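Local atomic coordinates of TRAP dicarboxylate transporter-DctP subunit (Desulfovibrio salexigens, PDB entry 4N6D), a protein that probably serves as the periplasmic solute-binding component of a TRAP transporter, capturing a solute, perhaps an organic acid, for uptake into the cell. Residues L122-Y131 / V325-Y336; V107-T115 / T228-A236. All blocks are in the same frame, centred on the assembly; numbering follows the deposited sequence.

Contact 1. Residues L122-Y131 / V325-Y336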
loop_
_atom_site.group_PDB
_atom_site.type_symbol
_atom_site.label_atom_id
_atom_site.label_comp_id
_atom_site.label_asym_id
_atom_site.label_seq_id
_atom_site.Cartn_x
_atom_site.Cartn_y
_atom_site.Cartn_z
ATOM N N LEU A 122 8.532 -3.480 -4.599
ATOM C CA LEU A 122 9.338 -4.312 -5.471
ATOM C C LEU A 122 9.034 -5.789 -5.241
ATOM O O LEU A 122 8.999 -6.557 -6.208
ATOM C CB LEU A 122 10.826 -4.031 -5.288
ATOM C CG LEU A 122 11.296 -2.753 -5.981
ATOM C CD1 LEU A 122 12.644 -2.361 -5.488
ATOM C CD2 LEU A 122 11.252 -2.979 -7.501
ATOM N N ALA A 123 8.812 -6.187 -3.981
ATOM C CA ALA A 123 8.460 -7.582 -3.715
ATOM C C ALA A 123 7.123 -7.933 -4.360
ATOM O O ALA A 123 6.967 -9.012 -4.934
ATOM C CB ALA A 123 8.429 -7.889 -2.213
ATOM N N LEU A 124 6.157 -7.018 -4.285
ATOM C CA LEU A 124 4.848 -7.246 -4.902
ATOM C C LEU A 124 4.953 -7.447 -6.419
ATOM O O LEU A 124 4.342 -8.383 -6.979
ATOM C CB LEU A 124 3.911 -6.084 -4.566
ATOM C CG LEU A 124 2.511 -6.071 -5.182
ATOM C CD1 LEU A 124 1.650 -7.256 -4.774
ATOM C CD2 LEU A 124 1.898 -4.771 -4.795
ATOM N N TRP A 125 5.707 -6.577 -7.074
ATOM C CA TRP A 125 5.899 -6.672 -8.527
ATOM C C TRP A 125 6.578 -7.998 -8.882
ATOM O O TRP A 125 6.171 -8.687 -9.833
ATOM C CB TRP A 125 6.729 -5.483 -9.033
ATOM C CG TRP A 125 7.026 -5.608 -10.476
ATOM C CD1 TRP A 125 8.226 -5.943 -11.039
ATOM C CD2 TRP A 125 6.100 -5.474 -11.554
ATOM N NE1 TRP A 125 8.105 -6.015 -12.405
ATOM C CE2 TRP A 125 6.812 -5.712 -12.750
ATOM C CE3 TRP A 125 4.736 -5.165 -11.628
ATOM C CZ2 TRP A 125 6.205 -5.662 -14.000
ATOM C CZ3 TRP A 125 4.138 -5.096 -12.880
ATOM C CH2 TRP A 125 4.870 -5.337 -14.043
ATOM N N ASP A 126 7.620 -8.361 -8.130
ATOM C CA ASP A 126 8.295 -9.626 -8.374
ATOM C C ASP A 126 7.366 -10.829 -8.171
ATOM O O ASP A 126 7.426 -11.808 -8.932
ATOM C CB ASP A 126 9.528 -9.817 -7.480
ATOM C CG ASP A 126 10.731 -9.025 -7.936
ATOM O OD1 ASP A 126 10.702 -8.428 -9.033
ATOM O OD2 ASP A 126 11.749 -9.070 -7.201
ATOM N N LEU A 127 6.529 -10.781 -7.137
ATOM C CA LEU A 127 5.635 -11.888 -6.882
ATOM C C LEU A 127 4.647 -12.022 -8.034
ATOM O O LEU A 127 4.383 -13.132 -8.503
ATOM C CB LEU A 127 4.902 -11.733 -5.541
ATOM C CG LEU A 127 4.081 -12.962 -5.173
ATOM C CD1 LEU A 127 4.981 -14.074 -4.598
ATOM C CD2 LEU A 127 2.941 -12.621 -4.201
ATOM N N TYR A 128 4.099 -10.893 -8.475
ATOM C CA TYR A 128 3.179 -10.888 -9.602
ATOM C C TYR A 128 3.856 -11.455 -10.844
ATOM O O TYR A 128 3.285 -12.293 -11.539
ATOM C CB TYR A 128 2.631 -9.476 -9.888
ATOM C CG TYR A 128 2.055 -9.417 -11.281
ATOM C CD1 TYR A 128 0.823 -9.990 -11.556
ATOM C CD2 TYR A 128 2.796 -8.891 -12.326
ATOM C CE1 TYR A 128 0.327 -9.992 -12.829
ATOM C CE2 TYR A 128 2.299 -8.895 -13.604
ATOM C CZ TYR A 128 1.077 -9.441 -13.841
ATOM O OH TYR A 128 0.583 -9.441 -15.125
ATOM N N THR A 129 5.071 -11.009 -11.128
ATOM C CA THR A 129 5.762 -11.428 -12.333
ATOM C C THR A 129 6.042 -12.936 -12.310
ATOM O O THR A 129 6.004 -13.613 -13.349
ATOM C CB THR A 129 7.073 -10.666 -12.501
ATOM O OG1 THR A 129 6.767 -9.281 -12.723
ATOM C CG2 THR A 129 7.857 -11.222 -13.673
ATOM N N LYS A 130 6.311 -13.456 -11.122
ATOM C CA LYS A 130 6.598 -14.869 -10.964
ATOM C C LYS A 130 5.357 -15.743 -11.145
ATOM O O LYS A 130 5.416 -16.792 -11.790
ATOM C CB LYS A 130 7.228 -15.142 -9.597
ATOM C CG LYS A 130 7.502 -16.614 -9.360
ATOM C CD LYS A 130 8.122 -16.884 -8.011
ATOM C CE LYS A 130 8.547 -18.338 -7.924
ATOM N NZ LYS A 130 9.360 -18.601 -6.728
ATOM N N TYR A 131 4.245 -15.315 -10.552
ATOM C CA TYR A 131 3.064 -16.151 -10.475
ATOM C C TYR A 131 2.058 -15.924 -11.585
ATOM O O TYR A 131 1.278 -16.834 -11.875
ATOM C CB TYR A 131 2.366 -15.981 -9.111
ATOM C CG TYR A 131 2.988 -16.823 -8.018
ATOM C CD1 TYR A 131 4.109 -16.376 -7.315
ATOM C CD2 TYR A 131 2.496 -18.077 -7.708
ATOM C CE1 TYR A 131 4.705 -17.167 -6.314
ATOM C CE2 TYR A 131 3.068 -18.857 -6.711
ATOM C CZ TYR A 131 4.175 -18.397 -6.019
ATOM O OH TYR A 131 4.760 -19.194 -5.054
ATOM N N VAL A 325 3.334 -19.364 -1.542
ATOM C CA VAL A 325 3.347 -17.936 -1.787
ATOM C C VAL A 325 3.981 -17.209 -0.597
ATOM O O VAL A 325 4.825 -16.322 -0.785
ATOM C CB VAL A 325 1.918 -17.404 -2.003
ATOM C CG1 VAL A 325 1.900 -15.880 -2.031
ATOM C CG2 VAL A 325 1.318 -17.969 -3.300
ATOM N N LEU A 326 3.587 -17.565 0.627
ATOM C CA LEU A 326 4.143 -16.900 1.808
ATOM C C LEU A 326 5.652 -17.099 1.901
ATOM O O LEU A 326 6.382 -16.200 2.269
ATOM C CB LEU A 326 3.487 -17.396 3.093
ATOM C CG LEU A 326 2.036 -16.936 3.296
ATOM C CD1 LEU A 326 1.277 -17.834 4.246
ATOM C CD2 LEU A 326 1.997 -15.497 3.756
ATOM N N SER A 327 6.124 -18.288 1.583
ATOM C CA SER A 327 7.566 -18.532 1.554
ATOM C C SER A 327 8.235 -17.583 0.577
ATOM O O SER A 327 9.232 -16.923 0.888
ATOM C CB SER A 327 7.859 -19.955 1.117
ATOM O OG SER A 327 7.436 -20.883 2.088
ATOM N N ASP A 328 7.701 -17.537 -0.633
ATOM C CA ASP A 328 8.273 -16.689 -1.655
ATOM C C ASP A 328 8.268 -15.210 -1.269
ATOM O O ASP A 328 9.202 -14.479 -1.594
ATOM C CB ASP A 328 7.538 -16.882 -2.975
ATOM C CG ASP A 328 7.853 -18.207 -3.625
ATOM O OD1 ASP A 328 8.812 -18.880 -3.179
ATOM O OD2 ASP A 328 7.141 -18.558 -4.603
ATOM N N VAL A 329 7.238 -14.776 -0.553
ATOM C CA VAL A 329 7.136 -13.384 -0.131
ATOM C C VAL A 329 8.278 -13.068 0.840
ATOM O O VAL A 329 8.908 -12.016 0.725
ATOM C CB VAL A 329 5.776 -13.076 0.514
ATOM C CG1 VAL A 329 5.770 -11.709 1.191
ATOM C CG2 VAL A 329 4.694 -13.106 -0.569
ATOM N N GLU A 330 8.551 -13.970 1.777
ATOM C CA GLU A 330 9.634 -13.710 2.742
ATOM C C GLU A 330 10.990 -13.657 2.029
ATOM O O GLU A 330 11.874 -12.867 2.384
ATOM C CB GLU A 330 9.650 -14.754 3.864
ATOM C CG GLU A 330 10.844 -14.660 4.827
ATOM C CD GLU A 330 10.862 -13.427 5.726
ATOM O OE1 GLU A 330 9.939 -12.585 5.676
ATOM O OE2 GLU A 330 11.813 -13.330 6.523
ATOM N N GLU A 331 11.165 -14.521 1.042
ATOM C CA GLU A 331 12.400 -14.517 0.271
ATOM C C GLU A 331 12.574 -13.149 -0.394
ATOM O O GLU A 331 13.670 -12.588 -0.386
ATOM C CB GLU A 331 12.403 -15.643 -0.770
ATOM C CG GLU A 331 13.630 -15.628 -1.710
ATOM C CD GLU A 331 13.671 -16.773 -2.698
ATOM O OE1 GLU A 331 12.628 -17.421 -2.921
ATOM O OE2 GLU A 331 14.773 -17.043 -3.247
ATOM N N LEU A 332 11.496 -12.618 -0.960
ATOM C CA LEU A 332 11.527 -11.312 -1.605
ATOM C C LEU A 332 11.737 -10.181 -0.593
ATOM O O LEU A 332 12.444 -9.213 -0.890
ATOM C CB LEU A 332 10.246 -11.091 -2.422
ATOM C CG LEU A 332 10.145 -12.021 -3.632
ATOM C CD1 LEU A 332 8.739 -11.954 -4.199
ATOM C CD2 LEU A 332 11.161 -11.642 -4.705
ATOM N N ARG A 333 11.140 -10.290 0.593
ATOM C CA ARG A 333 11.361 -9.287 1.627
ATOM C C ARG A 333 12.861 -9.187 1.972
ATOM O O ARG A 333 13.441 -8.101 2.053
ATOM C CB ARG A 333 10.572 -9.627 2.911
ATOM C CG ARG A 333 10.592 -8.470 3.934
ATOM C CD ARG A 333 9.982 -8.831 5.282
ATOM N NE ARG A 333 10.771 -9.853 5.938
ATOM C CZ ARG A 333 11.906 -9.636 6.587
ATOM N NH1 ARG A 333 12.394 -8.407 6.727
ATOM N NH2 ARG A 333 12.551 -10.661 7.122
ATOM N N ILE A 334 13.470 -10.342 2.220
ATOM C CA ILE A 334 14.890 -10.360 2.534
ATOM C C ILE A 334 15.717 -9.792 1.368
ATOM O O ILE A 334 16.716 -9.090 1.575
ATOM C CB ILE A 334 15.342 -11.772 2.901
ATOM C CG1 ILE A 334 14.656 -12.200 4.185
ATOM C CG2 ILE A 334 16.855 -11.817 3.131
ATOM C CD1 ILE A 334 14.842 -13.672 4.533
ATOM N N LYS A 335 15.343 -10.122 0.142
ATOM C CA LYS A 335 16.066 -9.586 -1.013
ATOM C C LYS A 335 16.121 -8.047 -0.994
ATOM O O LYS A 335 17.139 -7.443 -1.345
ATOM C CB LYS A 335 15.382 -10.054 -2.308
ATOM C CG LYS A 335 15.982 -9.531 -3.606
ATOM C CD LYS A 335 15.140 -10.103 -4.763
ATOM C CE LYS A 335 15.574 -9.640 -6.138
ATOM N NZ LYS A 335 14.544 -10.124 -7.136
ATOM N N TYR A 336 15.025 -7.412 -0.601
ATOM C CA TYR A 336 14.918 -5.963 -0.710
ATOM C C TYR A 336 15.189 -5.220 0.586
ATOM O O TYR A 336 15.442 -3.999 0.560
ATOM C CB TYR A 336 13.547 -5.572 -1.311
ATOM C CG TYR A 336 13.471 -5.969 -2.766
ATOM C CD1 TYR A 336 14.301 -5.382 -3.697
ATOM C CD2 TYR A 336 12.585 -6.940 -3.211
ATOM C CE1 TYR A 336 14.274 -5.764 -5.021
ATOM C CE2 TYR A 336 12.547 -7.331 -4.536
ATOM C CZ TYR A 336 13.394 -6.730 -5.441
ATOM O OH TYR A 336 13.361 -7.100 -6.763
#

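Contact 2. Residues V107-T115 / T228-A236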
loop_
_atom_site.group_PDB
_atom_site.type_symbol
_atom_site.label_atom_id
_atom_site.label_comp_id
_atom_site.label_asym_id
_atom_site.label_seq_id
_atom_site.Cartn_x
_atom_site.Cartn_y
_atom_site.Cartn_z
ATOM N N VAL A 107 -2.071 -11.399 -0.580
ATOM C CA VAL A 107 -1.124 -11.813 0.456
ATOM C C VAL A 107 -0.428 -10.574 0.988
ATOM O O VAL A 107 -0.073 -10.490 2.194
ATOM C CB VAL A 107 -0.104 -12.847 -0.081
ATOM C CG1 VAL A 107 0.835 -12.220 -1.091
ATOM C CG2 VAL A 107 0.671 -13.479 1.068
ATOM N N PHE A 108 -0.259 -9.569 0.124
ATOM C CA PHE A 108 0.459 -8.359 0.535
ATOM C C PHE A 108 -0.336 -7.427 1.441
ATOM O O PHE A 108 0.183 -6.380 1.853
ATOM C CB PHE A 108 1.016 -7.581 -0.657
ATOM C CG PHE A 108 2.382 -8.020 -1.039
ATOM C CD1 PHE A 108 3.481 -7.433 -0.448
ATOM C CD2 PHE A 108 2.573 -9.063 -1.920
ATOM C CE1 PHE A 108 4.758 -7.848 -0.756
ATOM C CE2 PHE A 108 3.885 -9.479 -2.233
ATOM C CZ PHE A 108 4.953 -8.870 -1.620
ATOM N N GLU A 109 -1.571 -7.797 1.774
ATOM C CA GLU A 109 -2.357 -7.078 2.797
ATOM C C GLU A 109 -2.033 -7.530 4.231
ATOM O O GLU A 109 -2.374 -6.861 5.175
ATOM C CB GLU A 109 -3.849 -7.279 2.541
ATOM C CG GLU A 109 -4.282 -6.802 1.175
ATOM C CD GLU A 109 -5.583 -7.430 0.702
ATOM O OE1 GLU A 109 -6.327 -7.979 1.535
ATOM O OE2 GLU A 109 -5.849 -7.373 -0.514
ATOM N N LEU A 110 -1.363 -8.664 4.364
ATOM C CA LEU A 110 -1.159 -9.299 5.646
ATOM C C LEU A 110 0.046 -8.687 6.359
ATOM O O LEU A 110 0.913 -8.097 5.731
ATOM C CB LEU A 110 -0.860 -10.795 5.439
ATOM C CG LEU A 110 -1.994 -11.574 4.800
ATOM C CD1 LEU A 110 -1.527 -12.989 4.422
ATOM C CD2 LEU A 110 -3.201 -11.609 5.722
ATOM N N PRO A 111 0.114 -8.876 7.671
ATOM C CA PRO A 111 1.309 -8.471 8.427
ATOM C C PRO A 111 2.460 -9.426 8.155
ATOM O O PRO A 111 2.521 -10.503 8.758
ATOM C CB PRO A 111 0.847 -8.541 9.878
ATOM C CG PRO A 111 -0.301 -9.523 9.866
ATOM C CD PRO A 111 -0.973 -9.359 8.539
ATOM N N LEU A 112 3.365 -9.026 7.269
ATOM C CA LEU A 112 4.407 -9.906 6.780
ATOM C C LEU A 112 5.789 -9.341 7.024
ATOM O O LEU A 112 6.764 -9.876 6.520
ATOM C CB LEU A 112 4.215 -10.212 5.299
ATOM C CG LEU A 112 2.943 -11.014 4.971
ATOM C CD1 LEU A 112 2.904 -11.360 3.517
ATOM C CD2 LEU A 112 2.836 -12.290 5.798
ATOM N N GLY A 113 5.865 -8.282 7.813
ATOM C CA GLY A 113 7.145 -7.745 8.236
ATOM C C GLY A 113 7.819 -6.757 7.302
ATOM O O GLY A 113 8.970 -6.407 7.535
ATOM N N PHE A 114 7.141 -6.274 6.262
ATOM C CA PHE A 114 7.754 -5.263 5.403
ATOM C C PHE A 114 7.911 -3.948 6.148
ATOM O O PHE A 114 7.032 -3.547 6.901
ATOM C CB PHE A 114 6.929 -5.070 4.124
ATOM C CG PHE A 114 7.156 -6.164 3.112
ATOM C CD1 PHE A 114 6.406 -7.335 3.160
ATOM C CD2 PHE A 114 8.146 -6.039 2.161
ATOM C CE1 PHE A 114 6.633 -8.362 2.266
ATOM C CE2 PHE A 114 8.376 -7.071 1.236
ATOM C CZ PHE A 114 7.625 -8.227 1.298
ATOM N N THR A 115 9.039 -3.276 5.943
ATOM C CA THR A 115 9.336 -2.071 6.726
ATOM C C THR A 115 9.475 -0.817 5.873
ATOM O O THR A 115 9.873 0.237 6.371
ATOM C CB THR A 115 10.635 -2.261 7.524
ATOM O OG1 THR A 115 11.715 -2.489 6.622
ATOM C CG2 THR A 115 10.516 -3.447 8.476
ATOM N N THR A 228 5.316 0.042 14.361
ATOM C CA THR A 228 4.991 -1.376 14.398
ATOM C C THR A 228 5.202 -2.055 13.039
ATOM O O THR A 228 5.290 -3.288 12.973
ATOM C CB THR A 228 3.526 -1.577 14.778
ATOM O OG1 THR A 228 2.701 -0.826 13.876
ATOM C CG2 THR A 228 3.262 -1.131 16.200
ATOM N N ASN A 229 5.274 -1.266 11.968
ATOM C CA ASN A 229 5.440 -1.807 10.612
ATOM C C ASN A 229 4.466 -2.952 10.352
ATOM O O ASN A 229 4.841 -4.059 9.938
ATOM C CB ASN A 229 6.894 -2.258 10.364
ATOM C CG ASN A 229 7.797 -1.100 9.979
ATOM O OD1 ASN A 229 7.386 -0.215 9.230
ATOM N ND2 ASN A 229 9.010 -1.072 10.526
ATOM N N THR A 230 3.192 -2.658 10.547
ATOM C CA THR A 230 2.213 -3.736 10.643
ATOM C C THR A 230 1.900 -4.411 9.308
ATOM O O THR A 230 2.021 -5.623 9.174
ATOM C CB THR A 230 0.955 -3.238 11.349
ATOM O OG1 THR A 230 1.305 -2.908 12.693
ATOM C CG2 THR A 230 -0.101 -4.314 11.369
ATOM N N ALA A 231 1.511 -3.630 8.318
ATOM C CA ALA A 231 1.109 -4.178 7.032
ATOM C C ALA A 231 1.131 -3.013 6.063
ATOM O O ALA A 231 1.093 -1.861 6.490
ATOM C CB ALA A 231 -0.315 -4.759 7.102
ATOM N N VAL A 232 1.090 -3.329 4.769
ATOM C CA VAL A 232 0.930 -2.329 3.720
ATOM C C VAL A 232 -0.354 -2.606 2.925
ATOM O O VAL A 232 -0.992 -3.650 3.084
ATOM C CB VAL A 232 2.131 -2.337 2.722
ATOM C CG1 VAL A 232 3.474 -2.072 3.420
ATOM C CG2 VAL A 232 2.190 -3.659 1.972
ATOM N N TYR A 233 -0.738 -1.648 2.094
ATOM C CA TYR A 233 -1.819 -1.807 1.138
ATOM C C TYR A 233 -1.242 -1.929 -0.263
ATOM O O TYR A 233 -0.549 -1.019 -0.715
ATOM C CB TYR A 233 -2.756 -0.594 1.162
ATOM C CG TYR A 233 -3.446 -0.425 2.480
ATOM C CD1 TYR A 233 -4.590 -1.150 2.783
ATOM C CD2 TYR A 233 -2.944 0.440 3.425
ATOM C CE1 TYR A 233 -5.211 -1.016 4.011
ATOM C CE2 TYR A 233 -3.559 0.584 4.653
ATOM C CZ TYR A 233 -4.691 -0.140 4.935
ATOM O OH TYR A 233 -5.309 0.006 6.160
ATOM N N PRO A 234 -1.522 -3.044 -0.944
ATOM C CA PRO A 234 -1.052 -3.225 -2.315
ATOM C C PRO A 234 -2.019 -2.655 -3.370
ATOM O O PRO A 234 -3.250 -2.680 -3.207
ATOM C CB PRO A 234 -0.983 -4.741 -2.456
ATOM C CG PRO A 234 -2.102 -5.238 -1.579
ATOM C CD PRO A 234 -2.184 -4.261 -0.434
ATOM N N PHE A 235 -1.424 -2.181 -4.460
ATOM C CA PHE A 235 -2.161 -1.575 -5.568
ATOM C C PHE A 235 -1.701 -2.190 -6.876
ATOM O O PHE A 235 -0.543 -2.595 -7.000
ATOM C CB PHE A 235 -1.843 -0.077 -5.662
ATOM C CG PHE A 235 -2.339 0.746 -4.504
ATOM C CD1 PHE A 235 -1.657 0.769 -3.291
ATOM C CD2 PHE A 235 -3.469 1.519 -4.633
ATOM C CE1 PHE A 235 -2.108 1.519 -2.244
ATOM C CE2 PHE A 235 -3.927 2.289 -3.578
ATOM C CZ PHE A 235 -3.239 2.280 -2.378
ATOM N N ALA A 236 -2.604 -2.225 -7.852
ATOM C CA ALA A 236 -2.260 -2.587 -9.214
ATOM C C ALA A 236 -2.716 -1.507 -10.175
ATOM O O ALA A 236 -3.791 -0.927 -10.003
ATOM C CB ALA A 236 -2.905 -3.923 -9.598
HETATM O O HOH W 1 1.493 -6.095 4.191
HETATM O O HOH W 2 -3.163 -4.236 4.780
HETATM O O HOH W 3 4.176 -7.155 9.884
HETATM O O HOH W 4 4.458 -4.364 7.086
HETATM O O HOH W 5 10.681 1.046 9.076
#

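Contact 1. Residues L122-Y131 / V325-Y336
D126 OD2 is gripped by two groups of segment 325-336. Y336 OH donates to D126 OD2 at 2.6 Å, and K335 NZ forms a salt bridge with the same oxygen at 3.0 Å. Both donors come on the syn side, but from opposite faces of the carboxylate plane. R260 of helix 249-285 pairs with D126 OD1 and also bonds Y336 OH. L122 CB lies over one face of the Y336 ring, a CH-pi contact 3.7 Å from the ring centroid. D328 is held less evenly by a tyrosine and a lysine of the other helix. Y131 OH donates to D328 OD2 at 2.5 Å from above the carboxylate plane, and K130 NZ adds a weak salt-bridge bond at 3.1 Å. Between the polar ends, L127 is a knob among V325, D328, V329 and L332. Its CG, anti to the backbone N (chi1 -173°), carries both methyls in among them. A123 CB meets L332 CB at 3.7 Å. The segment axes run more antiparallel than parallel, 137° between their directions. These donors would favour ionised carboxylates, more surely at D126, where R260 adds a second positive charge, and help set how the helices lie.

Contact 2. Residues V107-T115 / T228-A236
F108 and E109 pack against P234 at the apolar end of this contact. F108 CB meets P234 CB at 3.9 Å. E109 CG lies 3.7 Å from P234 CD, and the glutamate side chain crosses the proline at about a right angle. The F108 ring leads away from 228-236, to A123 and L124 of helix 117-131. A231 CB fits against E109 O and L110 O. The packing is tightest at two backbone approaches. P111 CA makes a CA-H...O contact of 3.0 Å with T230 O, and F108 O lies 3.2 Å from V232 O, two acceptors that cannot bond each other. No direct hydrogen bond joins the segments.

Water does that work instead. Water 1 donates to F108 O and L110 O and accepts from V232 N. Water 2 donates to E109 O and V232 O. Both oxygens of the close pair thus receive a water proton, which probably eases their repulsion. Water 3 accepts from G113 N and can donate to T230 O. Water 4 connects F114 O with N229 O.

A231, V232 and P234 are buried, whereas T115 and N229 are partly exposed and bridged by water. N229 CG stands anti to the carbonyl carbon (chi1 -82°), which sets the amide beside T115. N229 ND2 touches T115 CG2 at 3.5 Å. It also donates to water 5, which donates to T115 O. Between the segments, then, waters bridge backbone polar groups, while direct contact is mostly aliphatic groups against each other and against carbonyl oxygens, with the N229 amide beside T115.

In the fold
Contacts 1 and 2 have centres about 12 Å apart and touch directly. The A123 side chain meets F114, L124 meets F108, and R333 lies against L112 and G113. Along the chain the segments alternate: 107-115, 122-131, 228-236, then 325-336. The loop 107-115 runs straight into helix 117-131, so one continuous piece of chain supplies the first half of both contacts. Segment 228-236 enters strand 234-240 of the five-stranded sheet. The loop meets this segment and, through F108 and F114, helix 117-131; F114 also touches helix 322-337. The last helix of the chain is thus joined to the region of the five-stranded sheet through that loop.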